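Local coordinates for hypothetical protein (Staphylococcus aureus subsp. aureus, PDB 1QYI) that is of unknown function but has a HAD-like hydrolase domain and is therefore probably a hydrolase of that superfamily, at residues 284-289 and 307-312; 290-295 and 303-308. All coordinates share one frame; numbering follows the deposited sequence.

Contact 1 (284-289 and 307-312); sequences KPNPFS and NKQDNI
Gln309 reaches across to Pro287 and Asn286. It buries more surface here than any other residue of the two segments. Its CG stands anti to its own carbonyl carbon (chi1 -59°), and the chain beyond is extended. This lays the side chain across Pro287 at about a right angle, against the CG corner of its ring. Pro287 CG does most of the touching. Pro287 CG lies 3.6 Å from Gln309 CD and 3.8 Å from Gln309 CB. The amide end of Gln309 arrives beside that of Asn286, with the two planes turned 68° apart. Asn286 OD1 already has a clear task: Asn286 OD1 accepts from Phe288 N at 2.8 Å, in the carbonyl plane, with an N-H...O angle of 142°. This Asx turn caps the start of helix 288-295. The capped turn follows Lys284, whose NZ forms a salt bridge with Asp327. A lysine in this place, followed by Pro-Asn-Pro, is consistent with the conserved lysine motif of HAD hydrolases. The contact joins the loop after that lysine to the loop that leaves helix 302-307. Helix 325-334 lies alongside both: Pro287 packs on Lys333 and Ile334, Gln309 packs on Lys333, and Pro285 O is hydrogen-bonded to Ser330 OG.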
# COMPACT_ATOMS: atom_id res chain seq x y z
N LYS A 284 -12.67 4.26 1.98
CA LYS A 284 -12.51 5.62 1.46
C LYS A 284 -13.62 6.20 0.58
O LYS A 284 -13.81 7.42 0.55
CB LYS A 284 -11.17 5.78 0.72
CG LYS A 284 -10.51 7.15 0.95
CD LYS A 284 -9.80 7.20 2.31
CE LYS A 284 -9.63 8.61 2.87
NZ LYS A 284 -8.76 9.50 2.08
N PRO A 285 -14.34 5.35 -0.18
CA PRO A 285 -15.40 5.99 -0.98
C PRO A 285 -16.41 6.59 -0.01
O PRO A 285 -16.96 7.67 -0.24
CB PRO A 285 -15.97 4.83 -1.79
CG PRO A 285 -14.82 3.88 -1.90
CD PRO A 285 -14.19 3.93 -0.53
N ASN A 286 -16.64 5.88 1.10
CA ASN A 286 -17.57 6.33 2.13
C ASN A 286 -16.90 7.47 2.91
O ASN A 286 -15.79 7.33 3.41
CB ASN A 286 -17.92 5.17 3.08
CG ASN A 286 -18.96 5.56 4.14
OD1 ASN A 286 -18.73 6.46 4.94
ND2 ASN A 286 -20.09 4.86 4.14
N PRO A 287 -17.58 8.63 3.02
CA PRO A 287 -17.08 9.82 3.71
C PRO A 287 -16.85 9.69 5.22
O PRO A 287 -16.47 10.66 5.88
CB PRO A 287 -18.14 10.87 3.39
CG PRO A 287 -19.39 10.06 3.34
CD PRO A 287 -18.96 8.83 2.56
N PHE A 288 -17.04 8.49 5.77
CA PHE A 288 -16.86 8.26 7.20
C PHE A 288 -15.57 8.81 7.79
O PHE A 288 -15.61 9.53 8.80
CB PHE A 288 -16.90 6.77 7.53
CG PHE A 288 -16.43 6.47 8.91
CD1 PHE A 288 -17.20 6.82 10.01
CD2 PHE A 288 -15.18 5.88 9.13
CE1 PHE A 288 -16.76 6.58 11.31
CE2 PHE A 288 -14.73 5.64 10.42
CZ PHE A 288 -15.52 5.99 11.52
N SER A 289 -14.44 8.45 7.20
CA SER A 289 -13.15 8.91 7.70
C SER A 289 -13.00 10.42 7.59
O SER A 289 -12.42 11.05 8.47
CB SER A 289 -12.01 8.22 6.95
OG SER A 289 -12.05 8.54 5.57
N ASN A 307 -24.47 7.45 9.71
CA ASN A 307 -25.86 7.78 9.39
C ASN A 307 -26.09 9.19 8.85
O ASN A 307 -27.06 9.42 8.13
CB ASN A 307 -26.73 7.59 10.63
CG ASN A 307 -26.60 6.20 11.23
OD1 ASN A 307 -26.96 5.98 12.38
ND2 ASN A 307 -26.08 5.26 10.45
N LYS A 308 -25.23 10.13 9.23
CA LYS A 308 -25.34 11.52 8.78
C LYS A 308 -24.17 11.90 7.88
O LYS A 308 -23.10 12.31 8.36
CB LYS A 308 -25.36 12.49 9.96
CG LYS A 308 -26.62 12.45 10.81
CD LYS A 308 -26.67 13.67 11.73
CE LYS A 308 -27.84 13.58 12.73
NZ LYS A 308 -27.67 12.45 13.71
N GLN A 309 -24.37 11.76 6.58
CA GLN A 309 -23.32 12.07 5.60
C GLN A 309 -23.77 13.00 4.48
O GLN A 309 -22.97 13.78 3.96
CB GLN A 309 -22.78 10.77 5.00
CG GLN A 309 -22.20 9.82 6.02
CD GLN A 309 -21.79 8.49 5.44
OE1 GLN A 309 -20.91 7.82 5.98
NE2 GLN A 309 -22.43 8.10 4.35
N ASP A 310 -25.05 12.94 4.11
CA ASP A 310 -25.55 13.77 3.02
C ASP A 310 -25.62 15.27 3.31
O ASP A 310 -26.42 15.72 4.12
CB ASP A 310 -26.91 13.26 2.53
CG ASP A 310 -26.83 11.85 1.95
OD1 ASP A 310 -25.85 11.55 1.22
OD2 ASP A 310 -27.75 11.05 2.19
N ASN A 311 -24.77 16.02 2.62
CA ASN A 311 -24.71 17.49 2.74
C ASN A 311 -24.78 17.99 4.18
O ASN A 311 -25.68 18.75 4.53
CB ASN A 311 -25.84 18.10 1.92
CG ASN A 311 -25.68 19.59 1.74
OD1 ASN A 311 -26.63 20.30 1.40
ND2 ASN A 311 -24.46 20.09 1.95
N ILE A 312 -23.82 17.59 5.00
CA ILE A 312 -23.82 18.00 6.39
C ILE A 312 -22.93 19.21 6.65
O ILE A 312 -22.79 19.66 7.79
CB ILE A 312 -23.36 16.85 7.30
CG1 ILE A 312 -21.96 16.40 6.89
CG2 ILE A 312 -24.36 15.71 7.21
CD1 ILE A 312 -21.28 15.49 7.89

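Contact 2 (290-295 and 303-308); sequences YIAALY and ESYINK
Tyr305 lies against one side of helix 290-295 and touches Ile291, Ala292 and Tyr295. Its CG is anti to the carbonyl carbon (chi1 -61°), and this points the side chain toward helix 288-295, slanting toward its C-terminal end. Tyr305 CB starts beside the gamma methyl of Ile291, at 3.6 Å from Ile291 CG2. Ile291 CG2 also lies over the rim of the ring, 3.4 Å from Tyr305 CD1. Over the same face, on the CD2/CE2 side, lies Ala292. Ala292 CA is 3.5 Å from Tyr305 CE2, and Ala292 CB is 3.8 Å from Tyr305 CD2. Ile291 O lies over the centre of this face, 4.1 Å above the plane of the Tyr305 ring. That oxygen also accepts the helical bond from Tyr295 N. Further out, CE1 comes to the edge of the Tyr295 ring, near its plane. At the tip, Tyr305 OH lies 3.7 Å from Tyr295 CB and is hydrogen-bonded to Gly296 O, just past the helix. The polar end of this buried residue is thereby satisfied. Ile291 also reaches back: Ile291 CD1 is 3.3 Å from Tyr305 O and also near Lys308 O, at the end of the partner helix. The two helical segments run at 126° to each other, with axes 9.6 Å apart. Helix 288-295 is sandwiched between helix 302-307 and the parallel sheet, where Tyr290 packs on strands 3-6 and 318-322 and on helix 325-334, and Leu294 packs on strand 318-322.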
# COMPACT_ATOMS: atom_id res chain seq x y z
N TYR A 290 -13.55 11.00 6.53
CA TYR A 290 -13.46 12.44 6.38
C TYR A 290 -14.33 13.10 7.44
O TYR A 290 -13.99 14.16 7.97
CB TYR A 290 -13.89 12.88 4.98
CG TYR A 290 -12.73 13.05 4.03
CD1 TYR A 290 -11.67 13.90 4.34
CD2 TYR A 290 -12.65 12.30 2.84
CE1 TYR A 290 -10.56 14.01 3.51
CE2 TYR A 290 -11.54 12.40 2.00
CZ TYR A 290 -10.49 13.26 2.34
OH TYR A 290 -9.38 13.36 1.53
N ILE A 291 -15.45 12.45 7.77
CA ILE A 291 -16.38 12.97 8.77
C ILE A 291 -15.77 12.87 10.17
O ILE A 291 -16.02 13.72 11.04
CB ILE A 291 -17.72 12.19 8.72
CG1 ILE A 291 -18.38 12.43 7.37
CG2 ILE A 291 -18.63 12.63 9.87
CD1 ILE A 291 -19.73 11.72 7.17
N ALA A 292 -14.96 11.84 10.38
CA ALA A 292 -14.30 11.62 11.66
C ALA A 292 -13.17 12.63 11.83
O ALA A 292 -12.89 13.09 12.94
CB ALA A 292 -13.75 10.21 11.71
N ALA A 293 -12.52 12.96 10.72
CA ALA A 293 -11.42 13.91 10.72
C ALA A 293 -11.92 15.34 10.88
O ALA A 293 -11.15 16.25 11.21
CB ALA A 293 -10.63 13.78 9.44
N LEU A 294 -13.21 15.53 10.64
CA LEU A 294 -13.80 16.85 10.73
C LEU A 294 -14.38 17.16 12.10
O LEU A 294 -14.02 18.18 12.70
CB LEU A 294 -14.89 16.99 9.66
CG LEU A 294 -15.31 18.40 9.25
CD1 LEU A 294 -15.94 18.38 7.86
CD2 LEU A 294 -16.27 18.95 10.27
N TYR A 295 -15.26 16.30 12.61
CA TYR A 295 -15.87 16.54 13.92
C TYR A 295 -15.07 16.01 15.11
O TYR A 295 -15.18 16.54 16.22
CB TYR A 295 -17.28 15.96 13.94
CG TYR A 295 -18.20 16.52 12.88
CD1 TYR A 295 -18.42 17.90 12.78
CD2 TYR A 295 -18.83 15.68 11.96
CE1 TYR A 295 -19.25 18.42 11.79
CE2 TYR A 295 -19.67 16.20 10.96
CZ TYR A 295 -19.87 17.57 10.88
OH TYR A 295 -20.67 18.10 9.90
N GLU A 303 -21.19 6.06 14.93
CA GLU A 303 -22.52 5.80 14.40
C GLU A 303 -23.11 7.01 13.69
O GLU A 303 -23.79 6.87 12.68
CB GLU A 303 -23.46 5.39 15.53
CG GLU A 303 -24.82 4.93 15.06
CD GLU A 303 -25.57 4.18 16.14
OE1 GLU A 303 -25.73 4.76 17.24
OE2 GLU A 303 -25.98 3.03 15.90
N SER A 304 -22.86 8.19 14.23
CA SER A 304 -23.39 9.40 13.63
C SER A 304 -22.65 9.72 12.34
O SER A 304 -23.22 10.30 11.42
CB SER A 304 -23.29 10.58 14.60
OG SER A 304 -21.95 10.87 14.95
N TYR A 305 -21.38 9.34 12.29
CA TYR A 305 -20.56 9.59 11.11
C TYR A 305 -21.00 8.69 9.96
O TYR A 305 -20.70 8.97 8.79
CB TYR A 305 -19.08 9.36 11.42
CG TYR A 305 -18.50 10.25 12.51
CD1 TYR A 305 -19.17 11.37 12.97
CD2 TYR A 305 -17.26 9.96 13.07
CE1 TYR A 305 -18.62 12.20 13.96
CE2 TYR A 305 -16.69 10.77 14.05
CZ TYR A 305 -17.38 11.89 14.49
OH TYR A 305 -16.84 12.68 15.48
N ILE A 306 -21.73 7.63 10.30
CA ILE A 306 -22.22 6.65 9.34
C ILE A 306 -23.61 6.97 8.81
O ILE A 306 -23.90 6.81 7.62
CB ILE A 306 -22.23 5.26 9.99
CG1 ILE A 306 -20.80 4.86 10.33
CG2 ILE A 306 -22.90 4.23 9.08
CD1 ILE A 306 -20.69 3.57 11.08
N ASN A 307 -24.47 7.45 9.71
CA ASN A 307 -25.86 7.78 9.39
C ASN A 307 -26.09 9.19 8.85
O ASN A 307 -27.06 9.42 8.13
CB ASN A 307 -26.73 7.59 10.63
CG ASN A 307 -26.60 6.20 11.23
OD1 ASN A 307 -26.96 5.98 12.38
ND2 ASN A 307 -26.08 5.26 10.45
N LYS A 308 -25.23 10.13 9.23
CA LYS A 308 -25.34 11.52 8.78
C LYS A 308 -24.17 11.90 7.88
O LYS A 308 -23.10 12.31 8.36
CB LYS A 308 -25.36 12.49 9.96
CG LYS A 308 -26.62 12.45 10.81
CD LYS A 308 -26.67 13.67 11.73
CE LYS A 308 -27.84 13.58 12.73
NZ LYS A 308 -27.67 12.45 13.71

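How the contacts relate
From the N terminus, the chain enters contact 1 at 284-289 and passes at once into 290-295, the first half of contact 2. It then turns and returns along 303-308, which closes contact 2, the shorter loop. Segment 307-312, which overlaps it by two residues, closes contact 1 around it. The two contacts are therefore nested, not crossed. They share Asn307 and Lys308, and their centres lie about 6 Å apart. Gln309 CG meets Ile291 CD1 at 3.3 Å, and Phe288 CD1 meets Tyr305 CB at 3.5 Å. Contact 2 ties helices 288-295 and 302-307 together; contact 1 ties the loop into the first to the loop out of the second, shortly before strand 318-322 of the central sheet.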